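Local coordinates for putative transcriptional regulator TRANSCRIPTION REGULATOR protein (Rhizobium meliloti, PDB 5NLA) that acts as an AraC-like transcriptional activator that binds c-di-GMP and thereby regulates extracellular polysaccharide production, with probable sequence-specific DNA binding, at residues A[87-92]-A[98-103]; A[169-174]-A[203-208]; A[271-276]-A[282-287]. All coordinates share one frame; numbering follows the deposited sequence.

Interaction 1 (A[87-92]-A[98-103]); sequences AELTGW and LIVQQV
Trp92 NE1 donates to Gln101 OE1 over 2.8 Å in a nearly straight bond (167° at the hydrogen), the one side-chain bond across an antiparallel beta hairpin. Its two residues are diagonal neighbours on one face: Trp92 pairs with Ile99, and Gln101 with Thr90. The acceptor lies in the indole plane at the NE1 edge, whereas the nitrogen stands above the amide's carbonyl plane, the two flat groups being turned 58° apart. With CG beside the backbone N (chi1 -69°) and the chain extended beyond it, Gln101 carries its amide across toward the indole. NE2 of the same amide is hydrogen-bonded to Glu209, so both ends of the group are held and its rotation is probably fixed; Arg48 adds a cation-pi contact to the Trp92 ring.

Backbone bonds couple Glu88 with Val103, Thr90 with Gln101 and Trp92 with Ile99, two to each pair. The face bearing Leu89, Val100 and Gln102 is instead largely apolar, covered in part by Trp63 and Trp376. Here Leu89 lies alongside Gln102, its CD2 methyl against Gln102 CG, and both Leu89 CD1 and Leu89 CD2 come to 3.7 Å from Val100 CG1.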
loop_
_atom_site.group_PDB
_atom_site.type_symbol
_atom_site.label_atom_id
_atom_site.label_comp_id
_atom_site.label_asym_id
_atom_site.label_seq_id
_atom_site.Cartn_x
_atom_site.Cartn_y
_atom_site.Cartn_z
ATOM N N ALA A 87 -1.562 20.160 2.706
ATOM C CA ALA A 87 -1.727 18.713 2.767
ATOM C C ALA A 87 -1.324 18.160 4.133
ATOM O O ALA A 87 -0.518 18.754 4.843
ATOM C CB ALA A 87 -0.945 18.032 1.654
ATOM N N GLU A 88 -1.925 17.022 4.477
ATOM C CA GLU A 88 -1.753 16.378 5.765
ATOM C C GLU A 88 -1.763 14.877 5.580
ATOM O O GLU A 88 -2.636 14.339 4.893
ATOM C CB GLU A 88 -2.890 16.748 6.708
ATOM C CG GLU A 88 -2.509 17.646 7.866
ATOM C CD GLU A 88 -3.544 17.604 8.976
ATOM O OE1 GLU A 88 -4.760 17.502 8.667
ATOM O OE2 GLU A 88 -3.139 17.654 10.160
ATOM N N LEU A 89 -0.778 14.220 6.188
ATOM C CA LEU A 89 -0.750 12.776 6.361
ATOM C C LEU A 89 -0.690 12.532 7.845
ATOM O O LEU A 89 0.006 13.244 8.569
ATOM C CB LEU A 89 0.481 12.166 5.701
ATOM C CG LEU A 89 0.447 11.547 4.291
ATOM C CD1 LEU A 89 1.166 10.197 4.282
ATOM C CD2 LEU A 89 -0.951 11.399 3.707
ATOM N N THR A 90 -1.427 11.531 8.299
ATOM C CA THR A 90 -1.420 11.164 9.699
ATOM C C THR A 90 -1.369 9.643 9.769
ATOM O O THR A 90 -2.262 8.981 9.256
ATOM C CB THR A 90 -2.659 11.743 10.407
ATOM O OG1 THR A 90 -2.922 13.065 9.908
ATOM C CG2 THR A 90 -2.458 11.812 11.901
ATOM N N GLY A 91 -0.305 9.108 10.377
ATOM C CA GLY A 91 0.014 7.672 10.337
ATOM C C GLY A 91 -0.097 6.944 11.669
ATOM O O GLY A 91 0.525 7.350 12.652
ATOM N N TRP A 92 -0.888 5.867 11.692
ATOM C CA TRP A 92 -1.013 4.974 12.850
ATOM C C TRP A 92 -0.528 3.583 12.447
ATOM O O TRP A 92 -0.934 3.076 11.401
ATOM C CB TRP A 92 -2.471 4.868 13.316
ATOM C CG TRP A 92 -3.201 6.173 13.414
ATOM C CD1 TRP A 92 -3.710 6.912 12.383
ATOM C CD2 TRP A 92 -3.527 6.877 14.610
ATOM N NE1 TRP A 92 -4.324 8.045 12.866
ATOM C CE2 TRP A 92 -4.218 8.054 14.229
ATOM C CE3 TRP A 92 -3.282 6.644 15.973
ATOM C CZ2 TRP A 92 -4.682 8.987 15.159
ATOM C CZ3 TRP A 92 -3.739 7.581 16.904
ATOM C CH2 TRP A 92 -4.434 8.736 16.488
ATOM N N LEU A 98 -0.523 -0.425 8.343
ATOM C CA LEU A 98 -0.450 1.029 8.517
ATOM C C LEU A 98 -1.753 1.715 8.076
ATOM O O LEU A 98 -2.195 1.564 6.926
ATOM C CB LEU A 98 0.731 1.608 7.719
ATOM C CG LEU A 98 1.004 3.115 7.892
ATOM C CD1 LEU A 98 1.666 3.420 9.219
ATOM C CD2 LEU A 98 1.862 3.679 6.776
ATOM N N ILE A 99 -2.345 2.476 8.997
ATOM C CA ILE A 99 -3.489 3.341 8.704
ATOM C C ILE A 99 -2.950 4.744 8.439
ATOM O O ILE A 99 -2.200 5.280 9.263
ATOM C CB ILE A 99 -4.471 3.464 9.895
ATOM C CG1 ILE A 99 -4.804 2.094 10.507
ATOM C CG2 ILE A 99 -5.739 4.209 9.470
ATOM C CD1 ILE A 99 -5.553 1.175 9.580
ATOM N N VAL A 100 -3.338 5.340 7.315
ATOM C CA VAL A 100 -2.963 6.724 7.005
ATOM C C VAL A 100 -4.191 7.578 6.710
ATOM O O VAL A 100 -4.969 7.259 5.818
ATOM C CB VAL A 100 -1.978 6.784 5.826
ATOM C CG1 VAL A 100 -1.751 8.224 5.367
ATOM C CG2 VAL A 100 -0.667 6.117 6.222
ATOM N N GLN A 101 -4.356 8.651 7.477
ATOM C CA GLN A 101 -5.353 9.682 7.187
ATOM C C GLN A 101 -4.706 10.752 6.306
ATOM O O GLN A 101 -3.780 11.445 6.737
ATOM C CB GLN A 101 -5.887 10.292 8.477
ATOM C CG GLN A 101 -6.739 9.318 9.297
ATOM C CD GLN A 101 -6.908 9.721 10.756
ATOM O OE1 GLN A 101 -5.929 9.867 11.498
ATOM N NE2 GLN A 101 -8.153 9.871 11.182
ATOM N N GLN A 102 -5.190 10.865 5.071
ATOM C CA GLN A 102 -4.664 11.804 4.092
ATOM C C GLN A 102 -5.667 12.915 3.772
ATOM O O GLN A 102 -6.840 12.642 3.490
ATOM C CB GLN A 102 -4.350 11.051 2.813
ATOM C CG GLN A 102 -3.707 11.888 1.725
ATOM C CD GLN A 102 -3.092 11.024 0.651
ATOM O OE1 GLN A 102 -1.972 11.278 0.187
ATOM N NE2 GLN A 102 -3.809 9.977 0.261
ATOM N N VAL A 103 -5.199 14.159 3.810
ATOM C CA VAL A 103 -5.953 15.288 3.272
ATOM C C VAL A 103 -5.044 16.000 2.289
ATOM O O VAL A 103 -3.932 16.384 2.637
ATOM C CB VAL A 103 -6.408 16.265 4.372
ATOM C CG1 VAL A 103 -7.157 17.439 3.756
ATOM C CG2 VAL A 103 -7.278 15.550 5.394
#

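Interaction 2 (A[169-174]-A[203-208]); sequences ILLFMP and NYINGM
The first torsions of Ile169 and Ile205 decide which methyls meet. In Ile169, CG1 is anti to the backbone N (chi1 -174°), which puts CG2 between that nitrogen and the carbonyl carbon; both branches can then border the same partner. In Ile205 the choice is reversed: CG1 lies beside the backbone N (chi1 -68°) and CG2 is anti to it, so the two branches part and each serves a different residue of the strand.

The CG2 methyl of Ile205 rests against Ile169, 3.7 Å from Ile169 CG2 and 3.8 Å from Ile169 CD1. The two isoleucines run antiparallel past one another, flank against flank. The remaining branch of Ile205 approaches Leu171 tip to tip, with Ile205 CD1 at 4.1 Å from Leu171 CD1.

What this builds is the layering of a helix on a beta sheet: helix 196-211 lies over strand 166-173, an inner strand of the seven-stranded antiparallel sheet. Ile169 and Leu171, two apart in the strand, direct their CB atoms toward the helix, whereas Leu170 points away from it. Ile205 is the single helix residue of 203-208 that touches both, and no hydrogen bond crosses between the segments.

The layer is completed by neighbours. Leu171 also packs on Ile99 of the adjoining strand and on Ile227 of helix 220-234, and Met208, one helical turn beyond Tyr204, directs its CB toward the strand and rests on Ile99. At the polar margin of the helix, Asn206 OD1 accepts a hydrogen bond from Arg130 NH1.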
loop_
_atom_site.group_PDB
_atom_site.type_symbol
_atom_site.label_atom_id
_atom_site.label_comp_id
_atom_site.label_asym_id
_atom_site.label_seq_id
_atom_site.Cartn_x
_atom_site.Cartn_y
_atom_site.Cartn_z
ATOM N N ILE A 169 -9.028 7.772 3.959
ATOM C CA ILE A 169 -8.389 6.909 4.939
ATOM C C ILE A 169 -7.832 5.692 4.176
ATOM O O ILE A 169 -8.552 5.032 3.413
ATOM C CB ILE A 169 -9.331 6.582 6.126
ATOM C CG1 ILE A 169 -8.576 5.802 7.216
ATOM C CG2 ILE A 169 -10.577 5.834 5.676
ATOM C CD1 ILE A 169 -9.147 5.986 8.610
ATOM N N LEU A 170 -6.530 5.458 4.340
ATOM C CA LEU A 170 -5.778 4.474 3.552
ATOM C C LEU A 170 -5.214 3.352 4.435
ATOM O O LEU A 170 -4.568 3.626 5.446
ATOM C CB LEU A 170 -4.602 5.159 2.859
ATOM C CG LEU A 170 -4.812 6.238 1.787
ATOM C CD1 LEU A 170 -3.443 6.746 1.342
ATOM C CD2 LEU A 170 -5.597 5.717 0.590
ATOM N N LEU A 171 -5.453 2.102 4.036
ATOM C CA LEU A 171 -4.837 0.917 4.656
ATOM C C LEU A 171 -3.692 0.409 3.777
ATOM O O LEU A 171 -3.868 0.183 2.571
ATOM C CB LEU A 171 -5.855 -0.220 4.795
ATOM C CG LEU A 171 -7.196 0.071 5.459
ATOM C CD1 LEU A 171 -8.109 -1.143 5.371
ATOM C CD2 LEU A 171 -6.988 0.485 6.902
ATOM N N PHE A 172 -2.526 0.236 4.384
ATOM C CA PHE A 172 -1.399 -0.403 3.722
ATOM C C PHE A 172 -1.126 -1.683 4.503
ATOM O O PHE A 172 -0.793 -1.633 5.678
ATOM C CB PHE A 172 -0.168 0.491 3.741
ATOM C CG PHE A 172 -0.305 1.765 2.947
ATOM C CD1 PHE A 172 -0.041 1.781 1.582
ATOM C CD2 PHE A 172 -0.619 2.981 3.582
ATOM C CE1 PHE A 172 -0.140 2.963 0.847
ATOM C CE2 PHE A 172 -0.704 4.170 2.856
ATOM C CZ PHE A 172 -0.468 4.162 1.485
ATOM N N MET A 173 -1.295 -2.821 3.835
ATOM C CA MET A 173 -1.192 -4.143 4.456
ATOM C C MET A 173 0.034 -4.854 3.851
ATOM O O MET A 173 0.144 -4.936 2.619
ATOM C CB MET A 173 -2.476 -4.949 4.186
ATOM C CG MET A 173 -3.705 -4.488 4.988
ATOM S SD MET A 173 -5.327 -4.967 4.346
ATOM C CE MET A 173 -5.248 -4.059 2.822
ATOM N N PRO A 174 0.966 -5.355 4.697
ATOM C CA PRO A 174 2.161 -6.015 4.152
ATOM C C PRO A 174 1.819 -7.286 3.377
ATOM O O PRO A 174 0.882 -7.984 3.758
ATOM C CB PRO A 174 2.983 -6.367 5.393
ATOM C CG PRO A 174 2.375 -5.624 6.522
ATOM C CD PRO A 174 0.953 -5.383 6.171
ATOM N N ASN A 203 -17.970 1.284 7.543
ATOM C CA ASN A 203 -18.501 1.398 8.910
ATOM C C ASN A 203 -17.463 0.980 9.956
ATOM O O ASN A 203 -17.272 1.677 10.956
ATOM C CB ASN A 203 -19.770 0.547 9.099
ATOM C CG ASN A 203 -20.985 1.089 8.347
ATOM O OD1 ASN A 203 -21.034 2.262 7.966
ATOM N ND2 ASN A 203 -21.985 0.225 8.142
ATOM N N TYR A 204 -16.799 -0.151 9.718
ATOM C CA TYR A 204 -15.797 -0.651 10.648
ATOM C C TYR A 204 -14.623 0.306 10.753
ATOM O O TYR A 204 -14.177 0.619 11.855
ATOM C CB TYR A 204 -15.292 -2.043 10.241
ATOM C CG TYR A 204 -14.421 -2.686 11.308
ATOM C CD1 TYR A 204 -14.973 -3.125 12.514
ATOM C CD2 TYR A 204 -13.044 -2.829 11.128
ATOM C CE1 TYR A 204 -14.183 -3.697 13.497
ATOM C CE2 TYR A 204 -12.251 -3.407 12.111
ATOM C CZ TYR A 204 -12.825 -3.838 13.292
ATOM O OH TYR A 204 -12.046 -4.407 14.271
ATOM N N ILE A 205 -14.137 0.770 9.604
ATOM C CA ILE A 205 -13.004 1.701 9.551
ATOM C C ILE A 205 -13.339 3.041 10.220
ATOM O O ILE A 205 -12.490 3.616 10.901
ATOM C CB ILE A 205 -12.504 1.896 8.095
ATOM C CG1 ILE A 205 -11.860 0.596 7.587
ATOM C CG2 ILE A 205 -11.498 3.042 7.994
ATOM C CD1 ILE A 205 -11.734 0.526 6.082
ATOM N N ASN A 206 -14.568 3.523 10.026
ATOM C CA ASN A 206 -15.051 4.739 10.696
ATOM C C ASN A 206 -15.086 4.594 12.210
ATOM O O ASN A 206 -14.569 5.454 12.925
ATOM C CB ASN A 206 -16.437 5.142 10.180
ATOM C CG ASN A 206 -16.356 5.950 8.907
ATOM O OD1 ASN A 206 -16.486 5.416 7.806
ATOM N ND2 ASN A 206 -16.083 7.242 9.047
ATOM N N GLY A 207 -15.690 3.508 12.691
ATOM C CA GLY A 207 -15.694 3.182 14.120
ATOM C C GLY A 207 -14.296 3.065 14.711
ATOM O O GLY A 207 -14.058 3.468 15.849
ATOM N N MET A 208 -13.375 2.517 13.928
ATOM C CA MET A 208 -11.971 2.410 14.321
ATOM C C MET A 208 -11.316 3.798 14.366
ATOM O O MET A 208 -10.726 4.162 15.386
ATOM C CB MET A 208 -11.232 1.482 13.349
ATOM C CG MET A 208 -9.820 1.079 13.754
ATOM S SD MET A 208 -8.866 0.514 12.330
ATOM C CE MET A 208 -8.712 2.017 11.366
#

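Interaction 3 (A[271-276]-A[282-287]); sequences ETICRE and TRLYQL
Leu284 meets Ile273 and Cys274 with its two methyls and CB, in a small patch where the two helices of a helix-turn-helix face each other. All three residues are buried, and Cys274 SG borders Leu284 CD2 at 3.4 Å and Leu284 CB at 3.5 Å. With CG anti to the backbone N (chi1 -174°), Leu284 extends its branched end toward helix 270-275. There it crosses Ile273 at about a right angle, and the Ile273 CG2 methyl fits against both branches, 3.9 Å from Leu284 CD1 and 4.0 Å from Leu284 CD2.

Helix 294-306 continues this core, since Val294 touches both Ile273 and Leu284; Tyr258 and Ile259 of helix 251-261 lie on Ile273 as well. The outward side is different in kind. Glu271 and Thr282 direct their CB atoms away from the partner helix and are exposed, as are Arg275, Tyr285 and Gln286. As in other AraC-type regulators, helix 281-288 is probably the one presented to DNA, and its exposed polar residues are consistent with that role.

Cut back to an alanine, Leu284 would keep CB but lack CG and both methyls, which would probably open a gap beside Ile273 and leave Cys274 SG without its CD2 neighbour.

No hydrogen bond spans the two segments, and the sulfur serves as an apolar surface toward the leucine; an ion pair from Glu271 to Arg281 of the partner helix is long and weak, so between these two segments the placing probably rests on the fit of buried side chains.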
loop_
_atom_site.group_PDB
_atom_site.type_symbol
_atom_site.label_atom_id
_atom_site.label_comp_id
_atom_site.label_asym_id
_atom_site.label_seq_id
_atom_site.Cartn_x
_atom_site.Cartn_y
_atom_site.Cartn_z
ATOM N N GLU A 271 20.002 -17.780 -3.712
ATOM C CA GLU A 271 20.436 -18.012 -5.095
ATOM C C GLU A 271 19.267 -18.400 -6.000
ATOM O O GLU A 271 19.137 -17.897 -7.123
ATOM C CB GLU A 271 21.513 -19.110 -5.162
ATOM C CG GLU A 271 22.822 -18.785 -4.442
ATOM C CD GLU A 271 22.912 -19.375 -3.038
ATOM O OE1 GLU A 271 22.353 -18.765 -2.094
ATOM O OE2 GLU A 271 23.552 -20.444 -2.879
ATOM N N THR A 272 18.434 -19.311 -5.511
ATOM C CA THR A 272 17.248 -19.717 -6.250
ATOM C C THR A 272 16.287 -18.561 -6.479
ATOM O O THR A 272 15.750 -18.436 -7.574
ATOM C CB THR A 272 16.493 -20.896 -5.601
ATOM O OG1 THR A 272 15.330 -21.188 -6.378
ATOM C CG2 THR A 272 16.045 -20.597 -4.193
ATOM N N ILE A 273 16.097 -17.714 -5.460
ATOM C CA ILE A 273 15.204 -16.549 -5.560
ATOM C C ILE A 273 15.722 -15.630 -6.658
ATOM O O ILE A 273 14.965 -15.232 -7.538
ATOM C CB ILE A 273 15.103 -15.752 -4.234
ATOM C CG1 ILE A 273 14.430 -16.585 -3.144
ATOM C CG2 ILE A 273 14.315 -14.446 -4.428
ATOM C CD1 ILE A 273 14.623 -16.032 -1.745
ATOM N N CYS A 274 17.010 -15.301 -6.579
ATOM C CA CYS A 274 17.680 -14.411 -7.538
ATOM C C CYS A 274 17.576 -14.888 -8.969
ATOM O O CYS A 274 17.209 -14.126 -9.874
ATOM C CB CYS A 274 19.157 -14.290 -7.177
ATOM S SG CYS A 274 19.379 -13.335 -5.679
ATOM N N ARG A 275 17.925 -16.157 -9.158
ATOM C CA ARG A 275 17.789 -16.824 -10.445
ATOM C C ARG A 275 16.342 -16.682 -10.934
ATOM O O ARG A 275 16.100 -16.166 -12.026
ATOM C CB ARG A 275 18.191 -18.297 -10.313
ATOM C CG ARG A 275 18.356 -19.025 -11.633
ATOM C CD ARG A 275 18.844 -20.459 -11.436
ATOM N NE ARG A 275 17.996 -21.184 -10.480
ATOM C CZ ARG A 275 18.404 -21.868 -9.404
ATOM N NH1 ARG A 275 19.697 -22.011 -9.097
ATOM N NH2 ARG A 275 17.490 -22.446 -8.627
ATOM N N GLU A 276 15.393 -17.044 -10.073
ATOM C CA GLU A 276 13.968 -17.075 -10.429
ATOM C C GLU A 276 13.228 -15.711 -10.359
ATOM O O GLU A 276 12.000 -15.678 -10.401
ATOM C CB GLU A 276 13.265 -18.162 -9.593
ATOM C CG GLU A 276 13.929 -19.532 -9.777
ATOM C CD GLU A 276 13.173 -20.714 -9.177
ATOM O OE1 GLU A 276 11.952 -20.854 -9.399
ATOM O OE2 GLU A 276 13.814 -21.547 -8.507
ATOM N N THR A 282 23.161 -8.944 -5.314
ATOM C CA THR A 282 23.186 -7.590 -4.744
ATOM C C THR A 282 21.836 -6.897 -4.765
ATOM O O THR A 282 21.499 -6.161 -3.835
ATOM C CB THR A 282 24.145 -6.655 -5.510
ATOM O OG1 THR A 282 23.654 -6.457 -6.843
ATOM C CG2 THR A 282 25.578 -7.207 -5.538
ATOM N N ARG A 283 21.079 -7.084 -5.838
ATOM C CA ARG A 283 19.735 -6.512 -5.901
ATOM C C ARG A 283 18.802 -7.136 -4.863
ATOM O O ARG A 283 17.942 -6.451 -4.318
ATOM C CB ARG A 283 19.108 -6.707 -7.277
ATOM C CG ARG A 283 18.004 -5.699 -7.593
ATOM C CD ARG A 283 18.592 -4.518 -8.338
ATOM N NE ARG A 283 17.916 -3.268 -8.017
ATOM C CZ ARG A 283 18.376 -2.066 -8.359
ATOM N NH1 ARG A 283 19.521 -1.921 -9.041
ATOM N NH2 ARG A 283 17.679 -0.996 -8.025
ATOM N N LEU A 284 18.945 -8.439 -4.623
ATOM C CA LEU A 284 18.119 -9.116 -3.618
ATOM C C LEU A 284 18.417 -8.561 -2.225
ATOM O O LEU A 284 17.507 -8.160 -1.491
ATOM C CB LEU A 284 18.323 -10.630 -3.648
ATOM C CG LEU A 284 17.391 -11.424 -2.731
ATOM C CD1 LEU A 284 15.931 -11.118 -3.056
ATOM C CD2 LEU A 284 17.660 -12.926 -2.815
ATOM N N TYR A 285 19.702 -8.500 -1.904
ATOM C CA TYR A 285 20.187 -7.865 -0.688
ATOM C C TYR A 285 19.642 -6.427 -0.496
ATOM O O TYR A 285 19.268 -6.058 0.615
ATOM C CB TYR A 285 21.716 -7.873 -0.714
ATOM C CG TYR A 285 22.392 -7.351 0.526
ATOM C CD1 TYR A 285 22.533 -5.974 0.739
ATOM C CD2 TYR A 285 22.933 -8.230 1.472
ATOM C CE1 TYR A 285 23.172 -5.493 1.866
ATOM C CE2 TYR A 285 23.582 -7.758 2.601
ATOM C CZ TYR A 285 23.696 -6.389 2.791
ATOM O OH TYR A 285 24.334 -5.897 3.900
ATOM N N GLN A 286 19.618 -5.627 -1.564
ATOM C CA GLN A 286 19.055 -4.271 -1.501
ATOM C C GLN A 286 17.594 -4.250 -1.118
ATOM O O GLN A 286 17.202 -3.486 -0.229
ATOM C CB GLN A 286 19.183 -3.534 -2.826
ATOM C CG GLN A 286 20.550 -2.968 -3.071
ATOM C CD GLN A 286 20.603 -2.233 -4.375
ATOM O OE1 GLN A 286 21.233 -2.689 -5.324
ATOM N NE2 GLN A 286 19.918 -1.102 -4.443
ATOM N N LEU A 287 16.793 -5.069 -1.796
ATOM C CA LEU A 287 15.358 -5.121 -1.518
ATOM C C LEU A 287 15.073 -5.504 -0.078
ATOM O O LEU A 287 14.114 -4.990 0.504
ATOM C CB LEU A 287 14.637 -6.083 -2.461
ATOM C CG LEU A 287 14.596 -5.623 -3.921
ATOM C CD1 LEU A 287 14.212 -6.748 -4.868
ATOM C CD2 LEU A 287 13.655 -4.441 -4.100
#

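Interactions 1 and 2 hold the same seven-stranded sheet and touch each other: strand 97-104, half of the hairpin, is the neighbour of strand 166-173, and Val100 O probably accepts a hydrogen bond from Leu170 N. One contact works within the sheet, mainly through backbone bonds, and is partly buried; the other packs a helix against it through wholly buried aliphatic side chains. Interaction 3 stands apart, its centre about 33 Å from each of theirs and across the chain's centre. It too is buried and apolar, but joins helix to helix in the helix-turn-helix region, with a cysteine sulfur among its carbons and exposed polar residues around it.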